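Local coordinates for endo-beta-1,2-glucanase (Talaromyces funiculosus, PDB 6IMV), which hydrolyses beta-1,2-glucans from within the chain, as an endo-acting glycoside hydrolase that binds sophorose, at residues E311-D316 with N459-F464. Sequence-based numbering, arbitrary orientation.
Sequences EMPYYD and NIYNTF
Phe464 pushes the rim of its ring against Tyr314 in a T-shaped (edge-to-face) stack: CZ of Phe464 stands 4.0 Å above the centre of one face of Tyr314, with the planes at 79°. With its CG anti to the backbone N, Phe464 directs its ring at the loop. The Tyr314 hydroxyl, hydrogen-bonded to Glu252 OE1 and accepting from Trp256 NE1, tethers the far end of the ring that Phe464 meets. A Met-aromatic contact joins in obliquely; the Met312 chain bends at its last torsion, chi3 79°, and its CE reaches CE1 of Phe464 at 3.6 Å. Apolar packing continues at Pro313, whose CG touches both CE2 of Phe464 and, at 4.0 Å, CE1 of Tyr461. The polar link lies at the exposed margin, where Tyr461 OH donates to Asp316 OD2 over 2.6 Å, arriving on the anti side of the carboxylate and 20° out of its plane. A phenylalanine in place of Tyr461 would probably leave Asp316 without this donor. Pro313 centres an inverse gamma turn, with Tyr314 N bonded to Met312 O. The arrangement is helix-to-loop packing, joining the first turn of helix 461-475 to the loop that leads into helix 318-337.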
ATOM      1  N   GLU A 311      -5.404  -6.639   1.909  1.00 13.15           N
ATOM      2  CA  GLU A 311      -4.600  -7.807   2.302  1.00 13.15           C
ATOM      3  C   GLU A 311      -5.411  -8.836   3.107  1.00 13.51           C
ATOM      4  O   GLU A 311      -5.022  -9.973   3.162  1.00 14.72           O
ATOM      5  CB  GLU A 311      -3.375  -7.350   3.093  1.00 12.71           C
ATOM      6  CG  GLU A 311      -2.511  -6.359   2.326  1.00 12.75           C
ATOM      7  CD  GLU A 311      -1.046  -6.353   2.719  1.00 12.51           C
ATOM      8  OE1 GLU A 311      -0.503  -7.445   3.077  1.00 12.98           O
ATOM      9  OE2 GLU A 311      -0.455  -5.267   2.688  1.00 11.80           O
ATOM     10  N   MET A 312      -6.513  -8.440   3.744  1.00 13.91           N
ATOM     11  CA  MET A 312      -7.347  -9.380   4.502  1.00 14.01           C
ATOM     12  C   MET A 312      -8.808  -9.095   4.192  1.00 14.30           C
ATOM     13  O   MET A 312      -9.151  -7.972   3.834  1.00 14.98           O
ATOM     14  CB  MET A 312      -7.092  -9.262   6.007  1.00 14.13           C
ATOM     15  CG  MET A 312      -5.659  -9.596   6.382  1.00 13.84           C
ATOM     16  SD  MET A 312      -5.387  -9.595   8.150  1.00 14.20           S
ATOM     17  CE  MET A 312      -6.051 -11.198   8.614  1.00 14.29           C
ATOM     18  N   PRO A 313      -9.697 -10.109   4.278  1.00 14.65           N
ATOM     19  CA  PRO A 313     -11.081  -9.969   3.815  1.00 14.33           C
ATOM     20  C   PRO A 313     -12.010  -9.202   4.773  1.00 14.29           C
ATOM     21  O   PRO A 313     -13.068  -9.701   5.153  1.00 15.02           O
ATOM     22  CB  PRO A 313     -11.515 -11.437   3.650  1.00 14.48           C
ATOM     23  CG  PRO A 313     -10.736 -12.170   4.708  1.00 14.45           C
ATOM     24  CD  PRO A 313      -9.391 -11.473   4.745  1.00 14.56           C
ATOM     25  N   TYR A 314     -11.630  -7.963   5.094  1.00 13.50           N
ATOM     26  CA  TYR A 314     -12.435  -7.047   5.874  1.00 13.43           C
ATOM     27  C   TYR A 314     -13.823  -6.848   5.242  1.00 13.66           C
ATOM     28  O   TYR A 314     -14.803  -6.715   5.959  1.00 13.67           O
ATOM     29  CB  TYR A 314     -11.717  -5.697   5.999  1.00 12.96           C
ATOM     30  CG  TYR A 314     -10.621  -5.689   7.033  1.00 12.67           C
ATOM     31  CD1 TYR A 314     -10.904  -5.367   8.349  1.00 12.39           C
ATOM     32  CD2 TYR A 314      -9.310  -6.015   6.706  1.00 12.53           C
ATOM     33  CE1 TYR A 314      -9.914  -5.361   9.315  1.00 12.43           C
ATOM     34  CE2 TYR A 314      -8.310  -6.019   7.667  1.00 12.30           C
ATOM     35  CZ  TYR A 314      -8.615  -5.694   8.978  1.00 12.31           C
ATOM     36  OH  TYR A 314      -7.655  -5.693   9.954  1.00 12.52           O
ATOM     37  N   TYR A 315     -13.900  -6.817   3.905  1.00 13.95           N
ATOM     38  CA  TYR A 315     -15.151  -6.463   3.220  1.00 14.50           C
ATOM     39  C   TYR A 315     -16.095  -7.667   3.092  1.00 15.39           C
ATOM     40  O   TYR A 315     -17.188  -7.502   2.547  1.00 16.29           O
ATOM     41  CB  TYR A 315     -14.861  -5.806   1.869  1.00 14.38           C
ATOM     42  CG  TYR A 315     -14.222  -4.443   1.960  1.00 14.20           C
ATOM     43  CD1 TYR A 315     -14.137  -3.761   3.170  1.00 13.59           C
ATOM     44  CD2 TYR A 315     -13.697  -3.825   0.832  1.00 13.55           C
ATOM     45  CE1 TYR A 315     -13.528  -2.520   3.255  1.00 13.42           C
ATOM     46  CE2 TYR A 315     -13.107  -2.575   0.900  1.00 13.12           C
ATOM     47  CZ  TYR A 315     -13.026  -1.915   2.116  1.00 13.43           C
ATOM     48  OH  TYR A 315     -12.446  -0.681   2.206  1.00 12.60           O
ATOM     49  N   ASP A 316     -15.706  -8.838   3.627  1.00 16.09           N
ATOM     50  CA  ASP A 316     -16.631  -9.959   3.852  1.00 16.44           C
ATOM     51  C   ASP A 316     -17.615  -9.619   4.977  1.00 16.38           C
ATOM     52  O   ASP A 316     -18.641 -10.255   5.089  1.00 16.72           O
ATOM     53  CB  ASP A 316     -15.903 -11.265   4.198  1.00 16.81           C
ATOM     54  CG  ASP A 316     -15.175 -11.919   3.036  1.00 16.43           C
ATOM     55  OD1 ASP A 316     -15.150 -11.315   1.975  1.00 16.98           O
ATOM     56  OD2 ASP A 316     -14.640 -13.031   3.213  1.00 15.52           O
ATOM     57  N   ASN A 459      -8.168 -22.645   9.128  1.00 22.47           N
ATOM     58  CA  ASN A 459      -9.209 -22.524  10.130  1.00 24.36           C
ATOM     59  C   ASN A 459      -8.965 -21.309  11.039  1.00 22.78           C
ATOM     60  O   ASN A 459      -9.174 -21.385  12.249  1.00 22.09           O
ATOM     61  CB  ASN A 459      -9.352 -23.815  10.946  1.00 28.19           C
ATOM     62  CG  ASN A 459     -10.682 -23.901  11.672  1.00 31.65           C
ATOM     63  OD1 ASN A 459     -11.688 -23.336  11.239  1.00 34.44           O
ATOM     64  ND2 ASN A 459     -10.703 -24.599  12.793  1.00 34.31           N
ATOM     65  N   ILE A 460      -8.561 -20.175  10.455  1.00 20.28           N
ATOM     66  CA  ILE A 460      -8.505 -18.920  11.207  1.00 17.91           C
ATOM     67  C   ILE A 460      -9.496 -17.886  10.635  1.00 17.24           C
ATOM     68  O   ILE A 460      -9.682 -16.817  11.228  1.00 16.46           O
ATOM     69  CB  ILE A 460      -7.062 -18.380  11.271  1.00 17.66           C
ATOM     70  CG1 ILE A 460      -6.452 -18.152   9.884  1.00 17.39           C
ATOM     71  CG2 ILE A 460      -6.188 -19.288  12.143  1.00 17.46           C
ATOM     72  CD1 ILE A 460      -5.129 -17.411   9.919  1.00 17.05           C
ATOM     73  N   TYR A 461     -10.146 -18.198   9.509  1.00 16.65           N
ATOM     74  CA  TYR A 461     -11.109 -17.283   8.875  1.00 17.06           C
ATOM     75  C   TYR A 461     -12.268 -16.950   9.829  1.00 17.13           C
ATOM     76  O   TYR A 461     -12.644 -15.778   9.979  1.00 16.91           O
ATOM     77  CB  TYR A 461     -11.633 -17.868   7.562  1.00 17.31           C
ATOM     78  CG  TYR A 461     -12.672 -17.001   6.901  1.00 17.18           C
ATOM     79  CD1 TYR A 461     -12.298 -15.946   6.083  1.00 17.05           C
ATOM     80  CD2 TYR A 461     -14.025 -17.204   7.128  1.00 16.82           C
ATOM     81  CE1 TYR A 461     -13.247 -15.129   5.484  1.00 17.62           C
ATOM     82  CE2 TYR A 461     -14.983 -16.394   6.538  1.00 17.01           C
ATOM     83  CZ  TYR A 461     -14.591 -15.351   5.718  1.00 16.30           C
ATOM     84  OH  TYR A 461     -15.520 -14.541   5.143  1.00 16.25           O
ATOM     85  N   ASN A 462     -12.836 -17.975  10.476  1.00 17.27           N
ATOM     86  CA  ASN A 462     -14.008 -17.783  11.342  1.00 17.49           C
ATOM     87  C   ASN A 462     -13.641 -16.866  12.512  1.00 16.40           C
ATOM     88  O   ASN A 462     -14.446 -16.007  12.884  1.00 16.23           O
ATOM     89  CB  ASN A 462     -14.608 -19.105  11.838  1.00 17.76           C
ATOM     90  CG  ASN A 462     -15.344 -19.843  10.741  1.00 19.10           C
ATOM     91  OD1 ASN A 462     -15.640 -19.277   9.697  1.00 19.45           O
ATOM     92  ND2 ASN A 462     -15.637 -21.112  10.960  1.00 21.09           N
ATOM     93  N   THR A 463     -12.437 -17.040  13.063  1.00 15.57           N
ATOM     94  CA  THR A 463     -11.958 -16.211  14.173  1.00 15.71           C
ATOM     95  C   THR A 463     -11.850 -14.745  13.739  1.00 15.02           C
ATOM     96  O   THR A 463     -12.267 -13.842  14.480  1.00 15.52           O
ATOM     97  CB  THR A 463     -10.610 -16.707  14.708  1.00 16.35           C
ATOM     98  OG1 THR A 463     -10.808 -18.027  15.213  1.00 16.84           O
ATOM     99  CG2 THR A 463     -10.056 -15.831  15.810  1.00 16.67           C
ATOM    100  N   PHE A 464     -11.262 -14.522  12.556  1.00 14.73           N
ATOM    101  CA  PHE A 464     -11.136 -13.188  11.972  1.00 13.94           C
ATOM    102  C   PHE A 464     -12.510 -12.504  11.932  1.00 13.78           C
ATOM    103  O   PHE A 464     -12.699 -11.401  12.477  1.00 13.24           O
ATOM    104  CB  PHE A 464     -10.521 -13.280  10.574  1.00 13.59           C
ATOM    105  CG  PHE A 464     -10.469 -11.977   9.819  1.00 13.22           C
ATOM    106  CD1 PHE A 464      -9.429 -11.083  10.024  1.00 13.20           C
ATOM    107  CD2 PHE A 464     -11.455 -11.645   8.901  1.00 13.45           C
ATOM    108  CE1 PHE A 464      -9.369  -9.888   9.327  1.00 13.15           C
ATOM    109  CE2 PHE A 464     -11.397 -10.446   8.201  1.00 13.55           C
ATOM    110  CZ  PHE A 464     -10.356  -9.568   8.420  1.00 13.59           C
TER